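Local coordinates for protein chorismate mutase (PDB 5TS9) that probably catalyses the rearrangement of chorismate to prephenate, as an all-helical chorismate mutase of the type II family that pairs with a second copy of itself, at residues A[16-21]-A[167-172]; A[143-148]-A[157-162]. One frame throughout, in Å; residues are numbered along the deposited sequence. Where two conformers were deposited one is given.

Contact 1 (A[16-21]-A[167-172]); sequences VPLVRS and ARICVK
L18 and I169 meet tip to tip, the leucine reaching out from the first turn of helix 16-39 and the isoleucine from the C-terminal tail. The close part is small: CD2 of L18 lies 3.7 Å from CD1 of I169, and CG of L18 stands 4.0 Å from that same methyl. In I169, chi1 (-67°) sets CG1 anti to the carbonyl carbon and the extended chi2 (175°) carries CD1 out to L18, while CG2 flanks the leucine methyl, so that L18 CD2 is held by both branches. V19 CG2 approaches I169 CD1 more loosely, at 4.4 Å. F15 also touches I169, and N124 and V128 of helix 106-128 lie against L18. Away from this buried apolar point the tail opens toward solvent. V171 and K172 are exposed, and no hydrogen bond joins the two segments. Other parts of the chain hold the tail: R168 forms a salt bridge with D76, R132 bonds the carbonyl oxygens of R168 and I169, and C170 is joined to C137 by a disulfide. Apolar packing thus joins the C-terminal tail, cross-linked through C170 to helix 137-151, to the start of helix 16-39 in an all-helical chorismate mutase.

Contact 2 (A[143-148]-A[157-162]); sequences SAVGQV and LHRAAL
Both V145 CG1 and L162 CG stand opposite their own backbone nitrogens (chi1 166° and -172°), and these rotations bring the valine methyl and the leucine branch point to 4.0 Å from each other. The two side chains pass in opposite directions, so L162 lies alongside V145 and its CG meets both valine methyls, CG2 at 4.1 Å. One turn further along helix 137-151, V148 crosses the leucine at about a right angle. Its CG1 touches L162 CD2 at 4.0 Å, and that leucine methyl also lies 4.1 Å from V145 CG1, so it is shared by two valines spaced three residues apart.

These contacts belong to a helical hairpin. Helices 137-151 and 156-165 follow one another in the chain with a short connection between them, and the two segments run nearly antiparallel, their directions 151° apart and their axes 10.2 Å apart at closest approach. The atoms that touch across the interface are all carbons, and no hydrogen bond joins the segments.

R159 borders it with the aliphatic part of its chain. Its CG rests 4.1 Å from V145 CG1, after which the chain bends at chi3 and the guanidinium serves the subunit interface: NH2 donates to N91 of the second subunit, while R94 of that subunit brings a like charge close to NE and packs on V145 as well. V19 and A23 of helix 16-39 touch V148, while V166 and L154 add to the apolar surroundings of V145 and L162 respectively. ND1 of H158 is hydrogen-bonded to D155 in the connection of the hairpin, and NE2 to D30 of helix 16-39.

From the N terminus the chain enters contact 1 almost at once, at residues 16-21, and returns to it only at 167-172, so this pairing closes a loop spanning nearly the whole modelled protein. Within that loop lies contact 2, which closes a far shorter one: 143-148 meets 157-162 after a gap of eight residues. The two loops are therefore nested and do not cross. Their centres lie 11 Å apart, and V19 bridges them, with CG2 3.8 Å from A144 CB. Together they tie the start of helix 16-39 to the C-terminal tail and to the hairpin of helices 137-151 and 156-165. Both also reach the second subunit.

Contact 1 (A[16-21]-A[167-172])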
loop_
_atom_site.group_PDB
_atom_site.type_symbol
_atom_site.label_atom_id
_atom_site.label_comp_id
_atom_site.label_asym_id
_atom_site.label_seq_id
_atom_site.Cartn_x
_atom_site.Cartn_y
_atom_site.Cartn_z
ATOM N N VAL A 16 15.859 9.005 -11.813
ATOM C CA VAL A 16 16.261 7.602 -11.674
ATOM C C VAL A 16 17.062 7.356 -10.397
ATOM O O VAL A 16 16.788 6.361 -9.712
ATOM C CB VAL A 16 17.034 7.114 -12.905
ATOM C CG1 VAL A 16 17.781 5.837 -12.570
ATOM C CG2 VAL A 16 16.070 6.874 -14.048
ATOM N N PRO A 17 18.064 8.178 -10.042
ATOM C CA PRO A 17 18.758 7.935 -8.762
ATOM C C PRO A 17 17.842 8.007 -7.543
ATOM O O PRO A 17 17.997 7.211 -6.606
ATOM C CB PRO A 17 19.846 9.025 -8.741
ATOM C CG PRO A 17 20.083 9.351 -10.178
ATOM C CD PRO A 17 18.719 9.255 -10.812
ATOM N N LEU A 18 16.877 8.927 -7.526
ATOM C CA LEU A 18 15.916 8.961 -6.428
ATOM C C LEU A 18 15.081 7.683 -6.386
ATOM O O LEU A 18 14.936 7.054 -5.327
ATOM C CB LEU A 18 15.016 10.195 -6.566
ATOM C CG LEU A 18 13.822 10.325 -5.603
ATOM C CD1 LEU A 18 14.286 10.220 -4.177
ATOM C CD2 LEU A 18 13.124 11.662 -5.841
ATOM N N VAL A 19 14.533 7.273 -7.538
ATOM C CA VAL A 19 13.680 6.081 -7.596
ATOM C C VAL A 19 14.491 4.839 -7.269
ATOM O O VAL A 19 13.994 3.900 -6.644
ATOM C CB VAL A 19 13.004 5.990 -8.983
ATOM C CG1 VAL A 19 12.270 4.652 -9.180
ATOM C CG2 VAL A 19 12.028 7.140 -9.157
ATOM N N ARG A 20 15.762 4.824 -7.669
ATOM C CA ARG A 20 16.639 3.715 -7.317
ATOM C C ARG A 20 16.804 3.602 -5.800
ATOM O O ARG A 20 16.740 2.504 -5.245
ATOM C CB ARG A 20 17.986 3.916 -8.015
ATOM C CG ARG A 20 18.865 2.699 -8.089
ATOM C CD ARG A 20 20.106 3.049 -8.911
ATOM N NE ARG A 20 19.870 3.058 -10.359
ATOM C CZ ARG A 20 20.439 3.916 -11.203
ATOM N NH1 ARG A 20 21.252 4.863 -10.750
ATOM N NH2 ARG A 20 20.192 3.837 -12.504
ATOM N N SER A 21 16.994 4.730 -5.105
ATOM C CA SER A 21 17.169 4.670 -3.659
ATOM C C SER A 21 15.904 4.159 -2.975
ATOM O O SER A 21 15.976 3.342 -2.047
ATOM C CB SER A 21 17.578 6.044 -3.120
ATOM O OG SER A 21 16.647 7.049 -3.487
ATOM N N ALA A 167 4.862 7.986 -4.707
ATOM C CA ALA A 167 3.564 8.662 -4.800
ATOM C C ALA A 167 3.650 10.185 -4.730
ATOM O O ALA A 167 2.915 10.889 -5.441
ATOM C CB ALA A 167 2.654 8.141 -3.685
ATOM N N ARG A 168 4.478 10.728 -3.850
ATOM C CA ARG A 168 4.469 12.177 -3.659
ATOM C C ARG A 168 5.840 12.811 -3.907
ATOM O O ARG A 168 6.189 13.833 -3.308
ATOM C CB ARG A 168 3.928 12.519 -2.274
ATOM C CG ARG A 168 2.527 11.938 -2.089
ATOM C CD ARG A 168 1.852 12.386 -0.820
ATOM N NE ARG A 168 2.200 11.497 0.271
ATOM C CZ ARG A 168 1.646 11.541 1.479
ATOM N NH1 ARG A 168 0.706 12.443 1.762
ATOM N NH2 ARG A 168 2.030 10.670 2.400
ATOM N N ILE A 169 6.633 12.214 -4.795
ATOM C CA ILE A 169 7.763 12.947 -5.362
ATOM C C ILE A 169 7.263 14.199 -6.076
ATOM O O ILE A 169 7.731 15.320 -5.831
ATOM C CB ILE A 169 8.555 12.043 -6.319
ATOM C CG1 ILE A 169 9.242 10.913 -5.549
ATOM C CG2 ILE A 169 9.555 12.859 -7.122
ATOM C CD1 ILE A 169 9.940 9.924 -6.474
ATOM N N CYS A 170 6.307 14.023 -6.971
ATOM C CA CYS A 170 5.711 15.146 -7.683
ATOM C C CYS A 170 4.836 15.947 -6.741
ATOM O O CYS A 170 4.030 15.374 -6.004
ATOM C CB CYS A 170 4.866 14.641 -8.846
ATOM S SG CYS A 170 5.822 13.766 -10.065
ATOM N N VAL A 171 4.974 17.267 -6.773
ATOM C CA VAL A 171 4.146 18.158 -5.968
ATOM C C VAL A 171 3.645 19.281 -6.863
ATOM O O VAL A 171 4.395 19.807 -7.690
ATOM C CB VAL A 171 4.914 18.713 -4.749
ATOM C CG1 VAL A 171 5.167 17.598 -3.743
ATOM C CG2 VAL A 171 6.222 19.310 -5.187
ATOM N N LYS A 172 2.373 19.630 -6.711
ATOM C CA LYS A 172 1.729 20.638 -7.553
ATOM C C LYS A 172 2.459 21.979 -7.528
ATOM O O LYS A 172 2.934 22.416 -6.482
ATOM C CB LYS A 172 0.270 20.837 -7.126
#

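Contact 2 (A[143-148]-A[157-162])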
loop_
_atom_site.group_PDB
_atom_site.type_symbol
_atom_site.label_atom_id
_atom_site.label_comp_id
_atom_site.label_asym_id
_atom_site.label_seq_id
_atom_site.Cartn_x
_atom_site.Cartn_y
_atom_site.Cartn_z
ATOM N N SER A 143 7.995 6.785 -15.684
ATOM C CA SER A 143 9.017 6.206 -16.556
ATOM C C SER A 143 10.230 5.745 -15.757
ATOM O O SER A 143 10.767 4.663 -16.011
ATOM C CB SER A 143 9.435 7.207 -17.633
ATOM O OG SER A 143 8.406 7.371 -18.581
ATOM N N ALA A 144 10.659 6.545 -14.774
ATOM C CA ALA A 144 11.795 6.174 -13.933
ATOM C C ALA A 144 11.529 4.882 -13.176
ATOM O O ALA A 144 12.425 4.047 -13.014
ATOM C CB ALA A 144 12.103 7.306 -12.951
ATOM N N VAL A 145 10.304 4.709 -12.689
ATOM C CA VAL A 145 9.938 3.462 -12.033
ATOM C C VAL A 145 10.031 2.304 -13.013
ATOM O O VAL A 145 10.518 1.215 -12.676
ATOM C CB VAL A 145 8.532 3.591 -11.445
ATOM C CG1 VAL A 145 7.992 2.219 -11.064
ATOM C CG2 VAL A 145 8.564 4.542 -10.250
ATOM N N GLY A 146 9.574 2.525 -14.240
ATOM C CA GLY A 146 9.709 1.505 -15.264
ATOM C C GLY A 146 11.159 1.141 -15.523
ATOM O O GLY A 146 11.521 -0.041 -15.557
ATOM N N GLN A 147 12.013 2.152 -15.689
ATOM C CA GLN A 147 13.425 1.887 -15.953
ATOM C C GLN A 147 14.064 1.130 -14.798
ATOM O O GLN A 147 14.775 0.143 -15.006
ATOM C CB GLN A 147 14.173 3.195 -16.213
ATOM C CG GLN A 147 15.615 2.987 -16.641
ATOM C CD GLN A 147 16.315 4.285 -16.988
ATOM O OE1 GLN A 147 15.708 5.202 -17.532
ATOM N NE2 GLN A 147 17.601 4.368 -16.665
ATOM N N VAL A 148 13.809 1.571 -13.567
ATOM C CA VAL A 148 14.432 0.934 -12.411
ATOM C C VAL A 148 13.934 -0.499 -12.247
ATOM O O VAL A 148 14.701 -1.409 -11.898
ATOM C CB VAL A 148 14.171 1.788 -11.159
ATOM C CG1 VAL A 148 14.435 0.985 -9.898
ATOM C CG2 VAL A 148 15.044 3.086 -11.210
ATOM N N LEU A 157 4.772 -7.387 -8.068
ATOM C CA LEU A 157 4.514 -6.925 -6.705
ATOM C C LEU A 157 5.425 -5.761 -6.331
ATOM O O LEU A 157 4.972 -4.752 -5.776
ATOM C CB LEU A 157 4.716 -8.071 -5.706
ATOM C CG LEU A 157 4.784 -7.692 -4.215
ATOM C CD1 LEU A 157 3.469 -7.053 -3.708
ATOM C CD2 LEU A 157 5.147 -8.910 -3.316
ATOM N N HIS A 158 6.724 -5.912 -6.585
ATOM C CA HIS A 158 7.670 -4.876 -6.178
ATOM C C HIS A 158 7.531 -3.618 -7.028
ATOM O O HIS A 158 7.710 -2.509 -6.512
ATOM C CB HIS A 158 9.087 -5.414 -6.242
ATOM C CG HIS A 158 9.409 -6.369 -5.137
ATOM N ND1 HIS A 158 9.017 -7.695 -5.157
ATOM C CD2 HIS A 158 10.066 -6.187 -3.966
ATOM C CE1 HIS A 158 9.433 -8.290 -4.051
ATOM N NE2 HIS A 158 10.072 -7.397 -3.311
ATOM N N ARG A 159 7.202 -3.756 -8.313
ATOM C CA ARG A 159 6.966 -2.551 -9.109
ATOM C C ARG A 159 5.715 -1.823 -8.634
ATOM O O ARG A 159 5.702 -0.585 -8.534
ATOM C CB ARG A 159 6.863 -2.901 -10.595
ATOM C CG ARG A 159 6.807 -1.663 -11.509
ATOM C CD ARG A 159 6.778 -2.048 -13.001
ATOM N NE ARG A 159 5.404 -2.100 -13.485
ATOM C CZ ARG A 159 4.745 -3.219 -13.772
ATOM N NH1 ARG A 159 5.343 -4.396 -13.642
ATOM N NH2 ARG A 159 3.489 -3.164 -14.201
ATOM N N ALA A 160 4.654 -2.576 -8.330
ATOM C CA ALA A 160 3.440 -1.958 -7.798
ATOM C C ALA A 160 3.744 -1.171 -6.534
ATOM O O ALA A 160 3.285 -0.033 -6.372
ATOM C CB ALA A 160 2.377 -3.022 -7.524
ATOM N N ALA A 161 4.543 -1.745 -5.640
ATOM C CA ALA A 161 4.873 -1.065 -4.400
ATOM C C ALA A 161 5.902 0.037 -4.620
ATOM O O ALA A 161 5.927 1.017 -3.861
ATOM C CB ALA A 161 5.360 -2.087 -3.356
ATOM N N LEU A 162 6.745 -0.075 -5.656
ATOM C CA LEU A 162 7.574 1.077 -6.009
ATOM C C LEU A 162 6.695 2.247 -6.464
ATOM O O LEU A 162 6.933 3.397 -6.078
ATOM C CB LEU A 162 8.596 0.700 -7.094
ATOM C CG LEU A 162 9.670 1.757 -7.425
ATOM C CD1 LEU A 162 10.268 2.338 -6.165
ATOM C CD2 LEU A 162 10.771 1.173 -8.288
#